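Local coordinates for chitin elicitor-binding protein (Oryza sativa subsp. japonica, PDB 5JCD) that binds chitin oligosaccharides released from fungi at the plant cell surface and takes part in relaying that elicitor signal to defence responses, at residues T25-L30 and N46-G51; N102-Y107 and H146-V151; S135-E140 and L172-I177; E155-I160 and V166-L171. All blocks are in the same frame, centred on the assembly; numbering follows the deposited sequence.

Contact 1: T25-L30 and N46-G51; sequences TTYGNL and NGLPDG
The side-chain amide of Asn46, which closes against the ring of Tyr27, is held at both of its ends: OD1 is hydrogen-bonded to Lys65 N and ND2 to Leu42 O. So fixed, it stands at the ring edge and near the ring plane, with Asn46 ND2 4.0 Å from Tyr27 CE2 and the planes of amide and ring 71° apart. The phenol tip runs on past the amide, and Tyr27 OH lies 3.3 Å from the methylene carbon CB of Asn46. No hydrogen bond joins the two segments. Leu48 comes from the opposite direction to Tyr27 and touches the ring with one methyl, CD1, 3.6 Å from Tyr27 CZ. The tyrosine reaches both partners with CG anti to its carbonyl carbon (chi1 -81°), which carries the ring off the first turn of its helix. That turn is itself N-capped: Asn29 N donates to Thr26 OG1 at 3.2 Å, with an angle of 163° at the hydrogen. Across the contact, Gly47 is the C-prime residue of a Schellman motif that ends helix 39-45. The start of one helix thus meets the end of the next, in a strand-helix-helix-strand order as in LysM domains. Tyr27 also packs on Leu42 and Leu43 of helix 39-45, on Val58 of strand 57-58 and on Val64 of strand 63-72.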
loop_
_atom_site.group_PDB
_atom_site.type_symbol
_atom_site.label_atom_id
_atom_site.label_comp_id
_atom_site.label_asym_id
_atom_site.label_seq_id
_atom_site.Cartn_x
_atom_site.Cartn_y
_atom_site.Cartn_z
ATOM N N THR A 25 -4.152 16.156 -7.418
ATOM C CA THR A 25 -5.467 15.536 -7.442
ATOM C C THR A 25 -6.212 16.010 -6.201
ATOM O O THR A 25 -5.821 16.993 -5.559
ATOM C CB THR A 25 -5.376 13.980 -7.493
ATOM O OG1 THR A 25 -6.688 13.409 -7.471
ATOM C CG2 THR A 25 -4.607 13.439 -6.326
ATOM N N THR A 26 -7.273 15.311 -5.842
ATOM C CA THR A 26 -8.019 15.682 -4.651
ATOM C C THR A 26 -8.354 14.435 -3.852
ATOM O O THR A 26 -8.314 13.324 -4.389
ATOM C CB THR A 26 -9.344 16.359 -5.054
ATOM O OG1 THR A 26 -10.171 15.394 -5.722
ATOM C CG2 THR A 26 -9.093 17.541 -6.002
ATOM N N TYR A 27 -8.751 14.617 -2.595
ATOM C CA TYR A 27 -9.183 13.485 -1.775
ATOM C C TYR A 27 -10.333 12.732 -2.430
ATOM O O TYR A 27 -10.334 11.502 -2.425
ATOM C CB TYR A 27 -9.495 13.915 -0.324
ATOM C CG TYR A 27 -8.233 14.044 0.545
ATOM C CD1 TYR A 27 -7.440 15.180 0.516
ATOM C CD2 TYR A 27 -7.835 13.000 1.375
ATOM C CE1 TYR A 27 -6.280 15.274 1.299
ATOM C CE2 TYR A 27 -6.693 13.082 2.146
ATOM C CZ TYR A 27 -5.913 14.219 2.096
ATOM O OH TYR A 27 -4.781 14.303 2.878
ATOM N N GLY A 28 -11.273 13.458 -3.039
ATOM C CA GLY A 28 -12.409 12.847 -3.726
ATOM C C GLY A 28 -11.998 11.891 -4.829
ATOM O O GLY A 28 -12.566 10.806 -4.965
ATOM N N ASN A 29 -11.013 12.292 -5.632
ATOM C CA ASN A 29 -10.497 11.418 -6.685
ATOM C C ASN A 29 -9.798 10.161 -6.175
ATOM O O ASN A 29 -9.897 9.082 -6.774
ATOM C CB ASN A 29 -9.538 12.171 -7.586
ATOM C CG ASN A 29 -10.245 13.009 -8.589
ATOM O OD1 ASN A 29 -9.973 14.197 -8.728
ATOM N ND2 ASN A 29 -11.176 12.400 -9.304
ATOM N N LEU A 30 -9.060 10.323 -5.086
ATOM C CA LEU A 30 -8.364 9.212 -4.463
ATOM C C LEU A 30 -9.400 8.216 -3.960
ATOM O O LEU A 30 -9.280 7.013 -4.186
ATOM C CB LEU A 30 -7.466 9.729 -3.323
ATOM C CG LEU A 30 -6.206 10.455 -3.797
ATOM C CD1 LEU A 30 -5.401 11.075 -2.651
ATOM C CD2 LEU A 30 -5.358 9.454 -4.534
ATOM N N ASN A 46 -5.601 11.091 7.370
ATOM C CA ASN A 46 -4.622 12.133 7.087
ATOM C C ASN A 46 -4.760 13.369 7.968
ATOM O O ASN A 46 -4.247 14.437 7.647
ATOM C CB ASN A 46 -4.646 12.475 5.601
ATOM C CG ASN A 46 -4.101 11.343 4.768
ATOM O OD1 ASN A 46 -2.919 11.308 4.467
ATOM N ND2 ASN A 46 -4.937 10.372 4.463
ATOM N N GLY A 47 -5.449 13.196 9.094
ATOM C CA GLY A 47 -5.582 14.237 10.093
ATOM C C GLY A 47 -6.286 15.512 9.678
ATOM O O GLY A 47 -5.881 16.588 10.093
ATOM N N LEU A 48 -7.309 15.394 8.835
ATOM C CA LEU A 48 -8.133 16.541 8.422
ATOM C C LEU A 48 -9.555 16.513 9.066
ATOM O O LEU A 48 -10.144 15.449 9.239
ATOM C CB LEU A 48 -8.257 16.579 6.888
ATOM C CG LEU A 48 -6.985 16.775 6.048
ATOM C CD1 LEU A 48 -7.232 16.401 4.575
ATOM C CD2 LEU A 48 -6.502 18.199 6.151
ATOM N N PRO A 49 -10.124 17.695 9.374
ATOM C CA PRO A 49 -11.439 17.911 10.020
ATOM C C PRO A 49 -12.650 17.407 9.227
ATOM O O PRO A 49 -12.537 17.176 8.023
ATOM C CB PRO A 49 -11.545 19.432 10.153
ATOM C CG PRO A 49 -10.260 19.987 9.730
ATOM C CD PRO A 49 -9.420 18.956 9.089
ATOM N N ASP A 50 -13.780 17.222 9.911
ATOM C CA ASP A 50 -15.037 16.788 9.285
ATOM C C ASP A 50 -15.518 17.657 8.127
ATOM O O ASP A 50 -15.994 17.141 7.112
ATOM C CB ASP A 50 -16.153 16.773 10.329
ATOM C CG ASP A 50 -15.879 15.815 11.461
ATOM O OD1 ASP A 50 -14.692 15.660 11.809
ATOM O OD2 ASP A 50 -16.847 15.270 12.045
ATOM N N GLY A 51 -15.364 18.970 8.248
ATOM C CA GLY A 51 -15.935 19.871 7.263
ATOM C C GLY A 51 -15.130 20.018 5.990
ATOM O O GLY A 51 -15.464 20.837 5.130
#

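Contact 2: N102-Y107 and H146-V151; sequences NAFVTY and HLAYSV
Phe104 and Ala148 join two LysM regions of the chain: the first lies in the loop between helices 93-100 and 107-113 of one, the second on strand 145-150, which opens the other. The apolar part of the contact is brief. Phe104 CE1 lies 3.6 Å from the single methyl of Ala148, CB, and CD1 follows at 3.8 Å from the same carbon. The phenylalanine reaches across with CG anti to its own carbonyl carbon (chi1 -80°), so that the far end of the ring comes closer to the strand than its root does. Around this pair the packing continues, with Ile17 of strand 12-20 touching both residues and Ile188 of strand 188-193 touching the ring.

A second kind of interaction is ring against backbone. Phe104 CE1 is 3.9 Å from Tyr149 N, and the ring approaches the peptide groups of Tyr149 and Ser150 obliquely; no hydrogen bond passes between the segments. Ala148 pairs its backbone with Ala16 and Leu18 of the parallel strand 12-20. The side chain of Ser150 is about 7 Å from that of Met185, a chitin-binding residue. At the far tip of the ring, Phe104 CZ stands 3.6 Å from Ala148 O.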
loop_
_atom_site.group_PDB
_atom_site.type_symbol
_atom_site.label_atom_id
_atom_site.label_comp_id
_atom_site.label_asym_id
_atom_site.label_seq_id
_atom_site.Cartn_x
_atom_site.Cartn_y
_atom_site.Cartn_z
ATOM N N ASN A 102 2.975 3.136 -7.197
ATOM C CA ASN A 102 4.181 3.381 -6.430
ATOM C C ASN A 102 5.094 2.159 -6.375
ATOM O O ASN A 102 5.957 2.071 -5.510
ATOM C CB ASN A 102 3.808 3.757 -4.970
ATOM C CG ASN A 102 3.114 5.107 -4.837
ATOM O OD1 ASN A 102 2.748 5.504 -3.730
ATOM N ND2 ASN A 102 2.954 5.825 -5.937
ATOM N N ALA A 103 4.906 1.222 -7.295
ATOM C CA ALA A 103 5.573 -0.081 -7.213
ATOM C C ALA A 103 5.328 -0.802 -5.874
ATOM O O ALA A 103 6.159 -1.605 -5.445
ATOM C CB ALA A 103 7.082 0.046 -7.492
ATOM N N PHE A 104 4.184 -0.545 -5.235
ATOM C CA PHE A 104 3.808 -1.331 -4.056
ATOM C C PHE A 104 3.554 -2.776 -4.440
ATOM O O PHE A 104 3.602 -3.663 -3.596
ATOM C CB PHE A 104 2.577 -0.762 -3.325
ATOM C CG PHE A 104 2.892 0.387 -2.426
ATOM C CD1 PHE A 104 3.816 0.241 -1.398
ATOM C CD2 PHE A 104 2.254 1.607 -2.587
ATOM C CE1 PHE A 104 4.125 1.306 -0.550
ATOM C CE2 PHE A 104 2.560 2.676 -1.751
ATOM C CZ PHE A 104 3.493 2.523 -0.727
ATOM N N VAL A 105 3.242 -3.004 -5.713
ATOM C CA VAL A 105 3.172 -4.357 -6.252
ATOM C C VAL A 105 4.067 -4.478 -7.483
ATOM O O VAL A 105 4.354 -3.476 -8.144
ATOM C CB VAL A 105 1.747 -4.722 -6.668
ATOM C CG1 VAL A 105 0.803 -4.580 -5.479
ATOM C CG2 VAL A 105 1.284 -3.838 -7.828
ATOM N N THR A 106 4.484 -5.697 -7.817
ATOM C CA THR A 106 5.160 -5.927 -9.102
ATOM C C THR A 106 4.160 -6.378 -10.141
ATOM O O THR A 106 3.042 -6.785 -9.804
ATOM C CB THR A 106 6.203 -7.023 -9.003
ATOM O OG1 THR A 106 5.536 -8.262 -8.738
ATOM C CG2 THR A 106 7.172 -6.733 -7.890
ATOM N N TYR A 107 4.558 -6.328 -11.408
ATOM C CA TYR A 107 3.646 -6.735 -12.487
ATOM C C TYR A 107 3.350 -8.222 -12.394
ATOM O O TYR A 107 2.259 -8.675 -12.766
ATOM C CB TYR A 107 4.191 -6.332 -13.874
ATOM C CG TYR A 107 5.392 -7.141 -14.316
ATOM C CD1 TYR A 107 5.243 -8.409 -14.863
ATOM C CD2 TYR A 107 6.675 -6.633 -14.179
ATOM C CE1 TYR A 107 6.339 -9.150 -15.252
ATOM C CE2 TYR A 107 7.781 -7.364 -14.562
ATOM C CZ TYR A 107 7.606 -8.624 -15.101
ATOM O OH TYR A 107 8.695 -9.365 -15.494
ATOM N N HIS A 146 -0.758 -2.340 9.838
ATOM C CA HIS A 146 0.340 -2.411 8.872
ATOM C C HIS A 146 0.285 -1.340 7.781
ATOM O O HIS A 146 -0.701 -1.196 7.068
ATOM C CB HIS A 146 0.422 -3.797 8.258
ATOM C CG HIS A 146 0.838 -4.848 9.239
ATOM N ND1 HIS A 146 2.146 -5.221 9.421
ATOM C CD2 HIS A 146 0.104 -5.602 10.090
ATOM C CE1 HIS A 146 2.207 -6.177 10.335
ATOM N NE2 HIS A 146 0.984 -6.421 10.757
ATOM N N LEU A 147 1.381 -0.610 7.656
ATOM C CA LEU A 147 1.513 0.472 6.698
ATOM C C LEU A 147 2.607 0.143 5.701
ATOM O O LEU A 147 3.740 -0.163 6.088
ATOM C CB LEU A 147 1.881 1.760 7.417
ATOM C CG LEU A 147 2.193 2.998 6.578
ATOM C CD1 LEU A 147 0.944 3.489 5.861
ATOM C CD2 LEU A 147 2.795 4.126 7.426
ATOM N N ALA A 148 2.246 0.178 4.423
ATOM C CA ALA A 148 3.197 -0.003 3.335
ATOM C C ALA A 148 3.868 1.316 3.087
ATOM O O ALA A 148 3.188 2.319 2.832
ATOM C CB ALA A 148 2.493 -0.479 2.072
ATOM N N TYR A 149 5.198 1.314 3.170
ATOM C CA TYR A 149 5.992 2.538 3.115
ATOM C C TYR A 149 7.102 2.445 2.065
ATOM O O TYR A 149 7.896 1.489 2.080
ATOM C CB TYR A 149 6.609 2.789 4.478
ATOM C CG TYR A 149 7.417 4.036 4.549
ATOM C CD1 TYR A 149 6.803 5.264 4.767
ATOM C CD2 TYR A 149 8.805 3.998 4.429
ATOM C CE1 TYR A 149 7.541 6.436 4.830
ATOM C CE2 TYR A 149 9.561 5.169 4.505
ATOM C CZ TYR A 149 8.912 6.379 4.694
ATOM O OH TYR A 149 9.615 7.533 4.775
ATOM N N SER A 150 7.140 3.413 1.144
ATOM C CA SER A 150 8.191 3.473 0.143
ATOM C C SER A 150 9.340 4.364 0.615
ATOM O O SER A 150 9.163 5.562 0.771
ATOM C CB SER A 150 7.636 3.990 -1.191
ATOM O OG SER A 150 8.661 4.076 -2.173
ATOM N N VAL A 151 10.517 3.775 0.805
ATOM C CA VAL A 151 11.667 4.497 1.328
ATOM C C VAL A 151 12.074 5.671 0.423
ATOM O O VAL A 151 12.242 5.537 -0.806
ATOM C CB VAL A 151 12.893 3.560 1.489
ATOM C CG1 VAL A 151 14.118 4.368 1.816
ATOM C CG2 VAL A 151 12.643 2.478 2.554
#

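Contact 3: S135-E140 and L172-I177; sequences SCDKEE and LTRNKI
Arg174 and Asp137 form a salt bridge in which a single oxygen serves both terminal nitrogens. Arg174 NH2 donates to Asp137 OD2 at 3.1 Å with an angle of 159° at the hydrogen, while the bond from Arg174 NH1 to the same oxygen, at 3.4 Å, is weak. OD2 sits in the guanidinium plane, at its edge, and is met on its anti side; the carboxylate is turned 74° from the guanidinium. The other carboxylate oxygen, OD1, is hydrogen-bonded to Ala6 N. The remaining arginine donors are also engaged: NE forms a salt bridge with Asp190, and NH1 donates to a water 2.9 Å away. That water lies between NH1 and Glu139 OE2, an oxygen 3.8 Å from Arg174 CD and well out of the guanidinium plane; no N-H points at it, so its direct effect is one of charge. Ser135 OG accepts from Asp137 N at 3.0 Å, an ST turn that fixes the start of the aspartate, and is bonded to Thr4 O. A bend at chi2 (66°) turns the arginine from the last turn of helix 168-174 toward this loop. Putting a methionine at Arg174 would probably leave Asp137 OD2 and Asp190 without their positive mate. Set among Asp137, Glu139 and Asp190, the guanidinium probably helps keep these carboxylates ionised and offsets their mutual repulsion, tying the disulfide-bearing loop of Cys136 to the second LysM region.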
loop_
_atom_site.group_PDB
_atom_site.type_symbol
_atom_site.label_atom_id
_atom_site.label_comp_id
_atom_site.label_asym_id
_atom_site.label_seq_id
_atom_site.Cartn_x
_atom_site.Cartn_y
_atom_site.Cartn_z
ATOM N N SER A 135 -0.946 -6.953 5.930
ATOM C CA SER A 135 -0.934 -8.094 6.823
ATOM C C SER A 135 -1.851 -7.799 7.982
ATOM O O SER A 135 -2.172 -6.630 8.257
ATOM C CB SER A 135 0.472 -8.363 7.352
ATOM O OG SER A 135 0.482 -9.482 8.226
ATOM N N CYS A 136 -2.249 -8.849 8.682
ATOM C CA CYS A 136 -2.972 -8.652 9.922
ATOM C C CYS A 136 -2.179 -9.270 11.087
ATOM O O CYS A 136 -2.726 -9.442 12.174
ATOM C CB CYS A 136 -4.376 -9.248 9.829
ATOM S SG CYS A 136 -5.402 -8.680 8.408
ATOM N N ASP A 137 -0.910 -9.628 10.858
ATOM C CA ASP A 137 -0.070 -10.218 11.912
ATOM C C ASP A 137 0.042 -9.210 13.025
ATOM O O ASP A 137 0.091 -8.012 12.766
ATOM C CB ASP A 137 1.362 -10.504 11.442
ATOM C CG ASP A 137 1.468 -11.691 10.499
ATOM O OD1 ASP A 137 0.618 -12.604 10.566
ATOM O OD2 ASP A 137 2.410 -11.696 9.677
ATOM N N LYS A 138 0.074 -9.703 14.258
ATOM C CA LYS A 138 0.422 -8.886 15.411
ATOM C C LYS A 138 1.941 -8.654 15.451
ATOM O O LYS A 138 2.716 -9.350 14.781
ATOM C CB LYS A 138 -0.039 -9.582 16.690
ATOM C CG LYS A 138 -1.563 -9.544 16.882
ATOM C CD LYS A 138 -2.042 -10.431 18.022
ATOM C CE LYS A 138 -3.583 -10.492 18.056
ATOM N NZ LYS A 138 -4.222 -9.737 19.179
ATOM N N GLU A 139 2.362 -7.648 16.201
ATOM C CA GLU A 139 3.784 -7.408 16.401
ATOM C C GLU A 139 4.163 -7.734 17.851
ATOM O O GLU A 139 3.858 -6.968 18.780
ATOM C CB GLU A 139 4.156 -5.967 16.039
ATOM C CG GLU A 139 5.660 -5.701 16.034
ATOM C CD GLU A 139 6.416 -6.705 15.181
ATOM O OE1 GLU A 139 7.585 -7.004 15.502
ATOM O OE2 GLU A 139 5.849 -7.191 14.180
ATOM N N GLU A 140 4.819 -8.879 18.027
ATOM C CA GLU A 140 5.166 -9.392 19.348
ATOM C C GLU A 140 3.952 -9.404 20.288
ATOM O O GLU A 140 4.014 -8.892 21.414
ATOM C CB GLU A 140 6.321 -8.589 19.957
ATOM C CG GLU A 140 7.615 -9.403 20.142
ATOM C CD GLU A 140 8.710 -9.058 19.134
ATOM O OE1 GLU A 140 9.418 -8.043 19.326
ATOM O OE2 GLU A 140 8.872 -9.818 18.151
ATOM N N LEU A 172 13.463 -3.672 11.357
ATOM C CA LEU A 172 14.460 -4.530 10.704
ATOM C C LEU A 172 14.108 -6.009 10.669
ATOM O O LEU A 172 14.294 -6.661 9.645
ATOM C CB LEU A 172 15.829 -4.349 11.365
ATOM C CG LEU A 172 16.384 -2.942 11.134
ATOM C CD1 LEU A 172 17.642 -2.625 11.961
ATOM C CD2 LEU A 172 16.577 -2.679 9.649
ATOM N N THR A 173 13.569 -6.547 11.761
ATOM C CA THR A 173 13.216 -7.970 11.759
ATOM C C THR A 173 11.958 -8.217 10.937
ATOM O O THR A 173 11.843 -9.212 10.232
ATOM C CB THR A 173 13.015 -8.534 13.181
ATOM O OG1 THR A 173 11.883 -7.905 13.789
ATOM C CG2 THR A 173 14.256 -8.294 14.031
ATOM N N ARG A 174 10.987 -7.329 11.081
ATOM C CA ARG A 174 9.754 -7.438 10.325
ATOM C C ARG A 174 10.064 -7.424 8.829
ATOM O O ARG A 174 9.438 -8.122 8.044
ATOM C CB ARG A 174 8.800 -6.291 10.693
ATOM C CG ARG A 174 7.457 -6.344 9.995
ATOM C CD ARG A 174 6.669 -7.546 10.449
ATOM N NE ARG A 174 5.601 -7.885 9.523
ATOM C CZ ARG A 174 4.805 -8.937 9.658
ATOM N NH1 ARG A 174 4.950 -9.754 10.693
ATOM N NH2 ARG A 174 3.855 -9.165 8.760
ATOM N N ASN A 175 11.042 -6.629 8.415
ATOM C CA ASN A 175 11.308 -6.578 6.993
ATOM C C ASN A 175 12.499 -7.389 6.507
ATOM O O ASN A 175 12.908 -7.247 5.364
ATOM C CB ASN A 175 11.393 -5.126 6.549
ATOM C CG ASN A 175 10.043 -4.437 6.631
ATOM O OD1 ASN A 175 9.219 -4.604 5.740
ATOM N ND2 ASN A 175 9.814 -3.656 7.696
ATOM N N LYS A 176 13.026 -8.247 7.383
ATOM C CA LYS A 176 14.190 -9.087 7.103
ATOM C C LYS A 176 15.329 -8.304 6.451
ATOM O O LYS A 176 15.801 -8.649 5.381
ATOM C CB LYS A 176 13.818 -10.305 6.257
ATOM C CG LYS A 176 12.577 -11.019 6.724
ATOM C CD LYS A 176 12.204 -12.086 5.723
ATOM C CE LYS A 176 10.944 -12.836 6.116
ATOM N NZ LYS A 176 9.764 -12.313 5.341
ATOM N N ILE A 177 15.753 -7.241 7.108
ATOM C CA ILE A 177 16.827 -6.407 6.607
ATOM C C ILE A 177 18.081 -6.694 7.412
ATOM O O ILE A 177 18.178 -6.314 8.582
ATOM C CB ILE A 177 16.460 -4.910 6.723
ATOM C CG1 ILE A 177 15.372 -4.546 5.712
ATOM C CG2 ILE A 177 17.662 -4.015 6.507
ATOM C CD1 ILE A 177 14.740 -3.181 6.000
HETATM O O HOH W 1 6.537 -9.221 13.096
HETATM O O HOH W 2 9.311 -7.684 13.967
#

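Contact 4: E155-I160 and V166-L171; sequences ENTSAI and VTESTL. With NAG (2-acetamido-2-deoxy-beta-D-glucopyranose), chain D.
Above the plane of the Glu168 carboxylate sits the hydroxyl of Thr157, which donates to Glu168 OE2 at 2.9 Å from a position 45° out of that plane. The other oxygen, OE1, lies 3.4 Å from Ser158 CB. With CG anti to the backbone N (chi1 -178°) and the chain extended beyond it, Glu168 spans the gap to the neighbouring helix and meets Thr157 at about a right angle. The second flat group, the amide of Asn156, is occupied on two sides: OD1 accepts from Ala159 N at 2.7 Å, the donor tilted 25° from the carbonyl plane, and ND2 carries the covalent N-linked sugar, 1.5 Å from NAG C1. Asn156 is therefore both the N-cap of helix 157-163 and a glycosylation site. The two helices, 157-163 and 168-174, are the pair that a LysM domain packs on its two-stranded sheet. Between them Leu171 CD2 reaches to 3.7 Å from Ile160 CG2 and to 3.5 Å from Thr157 O. Lying by the first turn of helix 157-163, the carboxylate would probably be stabilised by the positive end of the helix dipole. A valine in place of Glu168 is likely to leave the Thr157 hydroxyl without its acceptor and free to turn. Ser158 belongs to the chitin-binding site, and the side chain of Thr157 is about 4 Å from that of Leu183, another residue of that site.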
loop_
_atom_site.group_PDB
_atom_site.type_symbol
_atom_site.label_atom_id
_atom_site.label_comp_id
_atom_site.label_asym_id
_atom_site.label_seq_id
_atom_site.Cartn_x
_atom_site.Cartn_y
_atom_site.Cartn_z
ATOM N N GLU A 155 16.954 8.408 3.191
ATOM C CA GLU A 155 16.377 7.917 4.434
ATOM C C GLU A 155 17.122 6.722 5.055
ATOM O O GLU A 155 17.801 5.953 4.370
ATOM C CB GLU A 155 14.886 7.599 4.248
ATOM C CG GLU A 155 14.032 8.864 4.073
ATOM C CD GLU A 155 12.537 8.621 3.805
ATOM O OE1 GLU A 155 12.095 7.460 3.629
ATOM O OE2 GLU A 155 11.794 9.625 3.753
ATOM N N ASN A 156 16.993 6.589 6.368
ATOM C CA ASN A 156 17.564 5.466 7.092
ATOM C C ASN A 156 16.501 4.774 7.965
ATOM O O ASN A 156 15.456 5.348 8.261
ATOM C CB ASN A 156 18.778 5.907 7.921
ATOM C CG ASN A 156 18.460 7.040 8.885
ATOM O OD1 ASN A 156 17.807 6.826 9.911
ATOM N ND2 ASN A 156 18.961 8.246 8.576
ATOM N N THR A 157 16.768 3.545 8.373
ATOM C CA THR A 157 15.778 2.760 9.097
ATOM C C THR A 157 15.533 3.318 10.492
ATOM O O THR A 157 14.455 3.143 11.062
ATOM C CB THR A 157 16.218 1.280 9.196
ATOM O OG1 THR A 157 17.572 1.221 9.656
ATOM C CG2 THR A 157 16.175 0.624 7.830
ATOM N N SER A 158 16.536 4.000 11.033
ATOM C CA SER A 158 16.423 4.609 12.342
ATOM C C SER A 158 15.372 5.697 12.332
ATOM O O SER A 158 14.435 5.676 13.129
ATOM C CB SER A 158 17.765 5.181 12.803
ATOM O OG SER A 158 17.663 5.665 14.133
ATOM N N ALA A 159 15.522 6.650 11.424
ATOM C CA ALA A 159 14.586 7.766 11.371
ATOM C C ALA A 159 13.193 7.318 10.936
ATOM O O ALA A 159 12.196 7.875 11.379
ATOM C CB ALA A 159 15.096 8.843 10.472
ATOM N N ILE A 160 13.126 6.314 10.065
ATOM C CA ILE A 160 11.837 5.812 9.622
ATOM C C ILE A 160 11.107 5.150 10.792
ATOM O O ILE A 160 9.946 5.423 11.034
ATOM C CB ILE A 160 11.994 4.825 8.441
ATOM C CG1 ILE A 160 12.427 5.567 7.161
ATOM C CG2 ILE A 160 10.703 4.070 8.196
ATOM C CD1 ILE A 160 12.916 4.630 6.061
ATOM N N VAL A 166 8.084 3.263 16.291
ATOM C CA VAL A 166 8.426 1.875 16.259
ATOM C C VAL A 166 9.910 1.734 16.545
ATOM O O VAL A 166 10.691 2.655 16.320
ATOM C CB VAL A 166 7.993 1.273 14.897
ATOM C CG1 VAL A 166 9.023 0.335 14.316
ATOM C CG2 VAL A 166 6.637 0.613 15.034
ATOM N N THR A 167 10.278 0.609 17.131
ATOM C CA THR A 167 11.676 0.292 17.352
ATOM C C THR A 167 12.375 -0.058 16.034
ATOM O O THR A 167 11.801 -0.737 15.174
ATOM C CB THR A 167 11.797 -0.852 18.383
ATOM O OG1 THR A 167 12.256 -0.304 19.624
ATOM C CG2 THR A 167 12.782 -1.883 17.946
ATOM N N GLU A 168 13.616 0.395 15.883
ATOM C CA GLU A 168 14.370 0.102 14.676
ATOM C C GLU A 168 14.528 -1.405 14.418
ATOM O O GLU A 168 14.342 -1.858 13.285
ATOM C CB GLU A 168 15.743 0.800 14.688
ATOM C CG GLU A 168 16.523 0.545 13.406
ATOM C CD GLU A 168 17.845 1.275 13.312
ATOM O OE1 GLU A 168 18.142 2.119 14.184
ATOM O OE2 GLU A 168 18.582 1.015 12.331
ATOM N N SER A 169 14.806 -2.194 15.456
ATOM C CA SER A 169 14.963 -3.645 15.265
ATOM C C SER A 169 13.654 -4.309 14.865
ATOM O O SER A 169 13.649 -5.285 14.096
ATOM C CB SER A 169 15.597 -4.335 16.483
ATOM O OG SER A 169 14.898 -4.032 17.663
ATOM N N THR A 170 12.554 -3.823 15.431
ATOM C CA THR A 170 11.228 -4.241 14.978
ATOM C C THR A 170 11.083 -3.990 13.466
ATOM O O THR A 170 10.648 -4.857 12.707
ATOM C CB THR A 170 10.103 -3.497 15.734
ATOM O OG1 THR A 170 10.036 -3.956 17.092
ATOM C CG2 THR A 170 8.779 -3.748 15.079
ATOM N N LEU A 171 11.464 -2.796 13.031
ATOM C CA LEU A 171 11.366 -2.471 11.618
ATOM C C LEU A 171 12.257 -3.434 10.841
ATOM O O LEU A 171 11.837 -3.986 9.834
ATOM C CB LEU A 171 11.757 -1.014 11.353
ATOM C CG LEU A 171 11.471 -0.476 9.940
ATOM C CD1 LEU A 171 9.971 -0.522 9.696
ATOM C CD2 LEU A 171 11.986 0.960 9.771
HETATM C C1 NAG D . 18.749 9.314 9.544
HETATM C C2 NAG D . 20.089 9.798 10.111
HETATM C C3 NAG D . 19.886 10.995 11.038
HETATM C C4 NAG D . 19.252 12.110 10.215
HETATM C C5 NAG D . 17.906 11.602 9.708
HETATM C C6 NAG D . 17.122 12.665 8.921
HETATM C C7 NAG D . 21.724 8.053 10.074
HETATM C C8 NAG D . 22.267 6.815 10.727
HETATM N N2 NAG D . 20.799 8.717 10.760
HETATM O O3 NAG D . 21.109 11.390 11.630
HETATM O O4 NAG D . 19.083 13.299 10.958
HETATM O O5 NAG D . 18.087 10.423 8.934
HETATM O O6 NAG D . 17.737 13.029 7.695
HETATM O O7 NAG D . 22.118 8.420 8.959
#

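Overall arrangement
Three contacts form a continuous group within this LysM-bearing part of the receptor, and contact 1 stands apart: its nearest atoms are about 9 Å from contact 2, and its centre is 29 Å from that of contact 3. Strand 145-150 joins the group. At one end His146 NE2 lies 2.7 Å from Asp137 O of contact 3, a probable hydrogen bond; at the other, Tyr149 OH lies 2.7 Å from Glu155 OE1 of contact 4, another. Contacts 3 and 4 share helix 168-174, their centres 12 Å apart. Of the second LysM region's chitin-binding residues, Ser158 belongs to contact 4, which also carries NAG on Asn156; the Arg174 and Leu183 side chains are about 12 Å apart.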